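Long-range contact in beta-galactosidase (Trichoderma reesei, PDB 3OG2), which probably hydrolyses terminal non-reducing beta-D-galactose residues from beta-D-galactosides, as a glycoprotein of glycoside hydrolase family 35: residues P655-S667 with F862-L876. Numbering follows the deposited sequence.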
# COMPACT_ATOMS: atom_id res chain seq x y z
N PRO A 655 -19.43 2.98 -21.66
CA PRO A 655 -20.88 2.74 -21.63
C PRO A 655 -21.50 3.31 -20.35
O PRO A 655 -20.85 3.35 -19.31
CB PRO A 655 -21.00 1.21 -21.61
CG PRO A 655 -19.68 0.69 -22.02
CD PRO A 655 -18.66 1.71 -21.65
N GLU A 656 -22.74 3.75 -20.50
CA GLU A 656 -23.64 4.11 -19.42
C GLU A 656 -24.16 2.88 -18.67
O GLU A 656 -24.88 2.06 -19.25
CB GLU A 656 -24.84 4.90 -19.97
CG GLU A 656 -24.42 6.20 -20.63
CD GLU A 656 -25.61 6.97 -21.18
OE1 GLU A 656 -25.70 7.14 -22.43
OE2 GLU A 656 -26.42 7.37 -20.30
N LEU A 657 -23.84 2.72 -17.40
CA LEU A 657 -24.30 1.54 -16.66
C LEU A 657 -25.82 1.49 -16.55
O LEU A 657 -26.44 0.43 -16.47
CB LEU A 657 -23.67 1.52 -15.26
CG LEU A 657 -22.14 1.46 -15.25
CD1 LEU A 657 -21.67 1.29 -13.80
CD2 LEU A 657 -21.62 0.32 -16.09
N THR A 658 -26.45 2.63 -16.53
CA THR A 658 -27.91 2.57 -16.34
C THR A 658 -28.60 2.04 -17.59
O THR A 658 -29.76 1.60 -17.50
CB THR A 658 -28.50 3.94 -16.01
OG1 THR A 658 -28.36 4.80 -17.15
CG2 THR A 658 -27.68 4.56 -14.87
N LYS A 659 -27.91 2.07 -18.73
CA LYS A 659 -28.50 1.57 -19.98
C LYS A 659 -28.12 0.11 -20.28
O LYS A 659 -28.54 -0.46 -21.31
CB LYS A 659 -28.08 2.44 -21.15
CG LYS A 659 -28.57 3.86 -21.21
CD LYS A 659 -29.96 4.07 -20.63
CE LYS A 659 -30.27 5.57 -20.54
NZ LYS A 659 -30.27 6.18 -21.91
N LEU A 660 -27.37 -0.52 -19.38
CA LEU A 660 -27.11 -1.96 -19.59
C LEU A 660 -28.39 -2.76 -19.47
O LEU A 660 -29.39 -2.28 -18.97
CB LEU A 660 -26.05 -2.52 -18.61
CG LEU A 660 -24.68 -1.82 -18.69
CD1 LEU A 660 -23.78 -2.39 -17.60
CD2 LEU A 660 -24.02 -1.93 -20.06
N LYS A 661 -28.35 -3.99 -19.91
CA LYS A 661 -29.52 -4.88 -19.75
C LYS A 661 -29.35 -5.63 -18.43
O LYS A 661 -28.60 -6.62 -18.33
CB LYS A 661 -29.61 -5.82 -20.94
CG LYS A 661 -30.85 -6.66 -20.91
CD LYS A 661 -31.05 -7.47 -22.19
CE LYS A 661 -32.36 -8.24 -22.06
NZ LYS A 661 -32.43 -9.42 -22.95
N TRP A 662 -29.98 -5.14 -17.39
CA TRP A 662 -29.85 -5.69 -16.04
C TRP A 662 -30.81 -6.87 -15.83
O TRP A 662 -31.97 -6.81 -16.22
CB TRP A 662 -30.17 -4.64 -14.97
CG TRP A 662 -29.05 -3.63 -14.86
CD1 TRP A 662 -29.02 -2.39 -15.43
CD2 TRP A 662 -27.81 -3.77 -14.15
NE1 TRP A 662 -27.84 -1.75 -15.12
CE2 TRP A 662 -27.06 -2.58 -14.33
CE3 TRP A 662 -27.27 -4.81 -13.38
CZ2 TRP A 662 -25.81 -2.40 -13.75
CZ3 TRP A 662 -26.03 -4.65 -12.81
CH2 TRP A 662 -25.30 -3.46 -12.98
N TYR A 663 -30.29 -7.89 -15.16
CA TYR A 663 -31.05 -9.06 -14.77
C TYR A 663 -31.07 -9.10 -13.25
O TYR A 663 -30.07 -8.77 -12.64
CB TYR A 663 -30.41 -10.34 -15.31
CG TYR A 663 -30.59 -10.47 -16.81
CD1 TYR A 663 -29.75 -9.87 -17.75
CD2 TYR A 663 -31.66 -11.23 -17.30
CE1 TYR A 663 -29.99 -10.05 -19.11
CE2 TYR A 663 -31.89 -11.40 -18.65
CZ TYR A 663 -31.04 -10.81 -19.54
OH TYR A 663 -31.33 -11.00 -20.87
N LYS A 664 -32.17 -9.58 -12.68
CA LYS A 664 -32.30 -9.62 -11.22
C LYS A 664 -32.63 -11.01 -10.72
O LYS A 664 -33.39 -11.73 -11.38
CB LYS A 664 -33.43 -8.65 -10.85
CG LYS A 664 -33.80 -8.61 -9.37
CD LYS A 664 -35.06 -7.79 -9.16
CE LYS A 664 -35.44 -7.69 -7.70
NZ LYS A 664 -36.90 -7.62 -7.45
N VAL A 665 -32.13 -11.33 -9.53
CA VAL A 665 -32.54 -12.56 -8.86
C VAL A 665 -32.76 -12.24 -7.38
O VAL A 665 -31.99 -11.48 -6.79
CB VAL A 665 -31.55 -13.71 -9.11
CG1 VAL A 665 -30.17 -13.46 -8.51
CG2 VAL A 665 -32.10 -15.03 -8.54
N ASP A 666 -33.82 -12.81 -6.79
CA ASP A 666 -33.99 -12.69 -5.32
C ASP A 666 -32.87 -13.41 -4.63
O ASP A 666 -32.63 -14.59 -4.90
CB ASP A 666 -35.33 -13.32 -4.98
CG ASP A 666 -35.71 -13.14 -3.52
OD1 ASP A 666 -34.98 -12.60 -2.67
OD2 ASP A 666 -36.86 -13.54 -3.22
N SER A 667 -32.18 -12.69 -3.75
CA SER A 667 -31.11 -13.35 -3.02
C SER A 667 -31.46 -13.53 -1.55
O SER A 667 -30.57 -13.73 -0.72
CB SER A 667 -29.80 -12.59 -3.17
OG SER A 667 -28.70 -13.34 -2.58
N PHE A 862 -32.73 -15.73 -13.63
CA PHE A 862 -32.95 -14.32 -13.32
C PHE A 862 -34.20 -13.81 -14.04
O PHE A 862 -34.75 -14.54 -14.85
CB PHE A 862 -31.78 -13.50 -13.83
CG PHE A 862 -30.46 -13.68 -13.10
CD1 PHE A 862 -29.80 -14.90 -13.07
CD2 PHE A 862 -29.90 -12.58 -12.44
CE1 PHE A 862 -28.56 -14.99 -12.39
CE2 PHE A 862 -28.66 -12.68 -11.82
CZ PHE A 862 -27.99 -13.88 -11.80
N THR A 863 -34.61 -12.60 -13.72
CA THR A 863 -35.74 -11.93 -14.33
C THR A 863 -35.21 -10.68 -15.04
O THR A 863 -34.23 -10.10 -14.63
CB THR A 863 -36.75 -11.46 -13.27
OG1 THR A 863 -37.53 -12.63 -12.93
CG2 THR A 863 -37.70 -10.42 -13.79
N HIS A 864 -35.84 -10.27 -16.12
CA HIS A 864 -35.50 -9.04 -16.81
C HIS A 864 -36.81 -8.29 -17.05
O HIS A 864 -37.78 -8.94 -17.47
CB HIS A 864 -34.82 -9.25 -18.16
CG HIS A 864 -34.59 -7.93 -18.87
ND1 HIS A 864 -35.34 -7.52 -19.95
CD2 HIS A 864 -33.66 -6.95 -18.59
CE1 HIS A 864 -34.87 -6.31 -20.32
NE2 HIS A 864 -33.87 -5.96 -19.51
N GLY A 865 -36.84 -7.00 -16.80
CA GLY A 865 -38.01 -6.18 -17.15
C GLY A 865 -37.58 -4.72 -17.24
O GLY A 865 -36.52 -4.26 -16.82
N PRO A 866 -38.49 -3.95 -17.81
CA PRO A 866 -38.21 -2.57 -18.18
C PRO A 866 -37.85 -1.67 -17.00
O PRO A 866 -38.54 -1.68 -15.98
CB PRO A 866 -39.56 -2.09 -18.73
CG PRO A 866 -40.29 -3.34 -19.11
CD PRO A 866 -39.87 -4.38 -18.11
N SER A 867 -36.80 -0.88 -17.13
CA SER A 867 -36.46 0.03 -16.03
C SER A 867 -37.59 1.06 -15.87
O SER A 867 -38.21 1.46 -16.86
CB SER A 867 -35.14 0.73 -16.28
OG SER A 867 -34.12 -0.26 -16.30
N SER A 868 -37.77 1.41 -14.61
CA SER A 868 -38.75 2.36 -14.10
C SER A 868 -40.19 1.86 -14.21
O SER A 868 -41.13 2.62 -14.02
CB SER A 868 -38.58 3.71 -14.82
OG SER A 868 -37.77 4.54 -13.99
N SER A 869 -40.31 0.57 -14.50
CA SER A 869 -41.56 -0.18 -14.55
C SER A 869 -41.68 -1.03 -13.28
O SER A 869 -40.69 -1.28 -12.59
CB SER A 869 -41.69 -1.08 -15.79
OG SER A 869 -40.93 -2.27 -15.56
N SER A 870 -42.89 -1.52 -13.00
CA SER A 870 -43.02 -2.29 -11.75
C SER A 870 -42.33 -3.65 -11.87
O SER A 870 -42.20 -4.33 -10.85
CB SER A 870 -44.49 -2.44 -11.36
OG SER A 870 -45.30 -1.98 -12.44
N SER A 871 -41.92 -4.00 -13.08
CA SER A 871 -41.20 -5.23 -13.36
C SER A 871 -39.72 -4.97 -13.61
O SER A 871 -39.02 -5.79 -14.21
CB SER A 871 -41.81 -5.94 -14.59
OG SER A 871 -41.24 -5.47 -15.80
N SER A 872 -39.27 -3.80 -13.14
CA SER A 872 -37.87 -3.47 -13.39
C SER A 872 -36.90 -4.44 -12.77
O SER A 872 -37.07 -4.85 -11.63
CB SER A 872 -37.50 -2.09 -12.83
OG SER A 872 -36.08 -1.96 -12.91
N SER A 873 -35.86 -4.77 -13.50
CA SER A 873 -34.81 -5.63 -12.98
C SER A 873 -33.52 -4.85 -12.82
O SER A 873 -32.46 -5.43 -12.85
CB SER A 873 -34.61 -6.83 -13.91
OG SER A 873 -34.43 -6.33 -15.24
N SER A 874 -33.57 -3.55 -12.67
CA SER A 874 -32.36 -2.75 -12.49
C SER A 874 -32.10 -2.35 -11.05
O SER A 874 -33.06 -2.03 -10.31
CB SER A 874 -32.60 -1.43 -13.29
OG SER A 874 -31.48 -0.60 -12.96
N PRO A 875 -30.85 -2.29 -10.64
CA PRO A 875 -30.53 -1.84 -9.26
C PRO A 875 -30.93 -0.38 -9.07
O PRO A 875 -31.13 0.05 -7.92
CB PRO A 875 -29.02 -2.01 -9.16
CG PRO A 875 -28.55 -1.95 -10.60
CD PRO A 875 -29.65 -2.63 -11.40
N LEU A 876 -31.07 0.39 -10.15
CA LEU A 876 -31.50 1.77 -10.02
C LEU A 876 -32.96 1.88 -9.59
O LEU A 876 -33.35 2.95 -9.05
CB LEU A 876 -31.36 2.52 -11.35
CG LEU A 876 -29.93 2.91 -11.79
CD1 LEU A 876 -29.22 3.75 -10.75
CD2 LEU A 876 -29.06 1.72 -12.13
O HOH W 1 -31.51 1.11 -15.07
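Lys664 and Thr863 form a single antiparallel bridge, a hydrogen-bonded pair in which Lys664 N reaches Thr863 O at 2.9 Å (163° at the hydrogen) and Thr863 N returns a bond to Lys664 O. Close by, the hydroxyl of Ser873 donates to Trp662 O from OG at 2.7 Å, arriving above the carbonyl plane, and accepts from Gly865 N, so one buried oxygen ties the two limbs of the serine-rich loop to residues 655-667. A water spans the other end, donating to Thr658 O and bonded also to the hydroxyls of Ser867 and Ser874.

Strand 663-666 is the outermost strand of a five-stranded antiparallel sheet, paired on its inner side with strand 883-894 through Tyr663 and Val665; its other edge takes a single bridge from the loop that precedes that strand, through the backbone N and O of Lys664.

Three CH-pi contacts add to these bonds. Pro875 CD lies over one face of the Trp662 indole, 3.5 Å from CD2, and Trp662 NE1 is tethered to Leu657 O at 2.9 Å, which helps fix the ring's rotation. An alanine in place of Trp662 would probably leave Pro875 without its aromatic platform and Leu657 O without one of its donors. Val665 CG1 sits over one face of the Phe862 ring, offset toward its rim, 3.7 Å from CE2. Lys661, extended with CG anti to the backbone N (chi1 -175°), lays CE over the centre of the His864 imidazole, 3.6 Å from the centroid, and bonds through NZ to Tyr663 OH, whose ring meets His864 obliquely, planes at 43°.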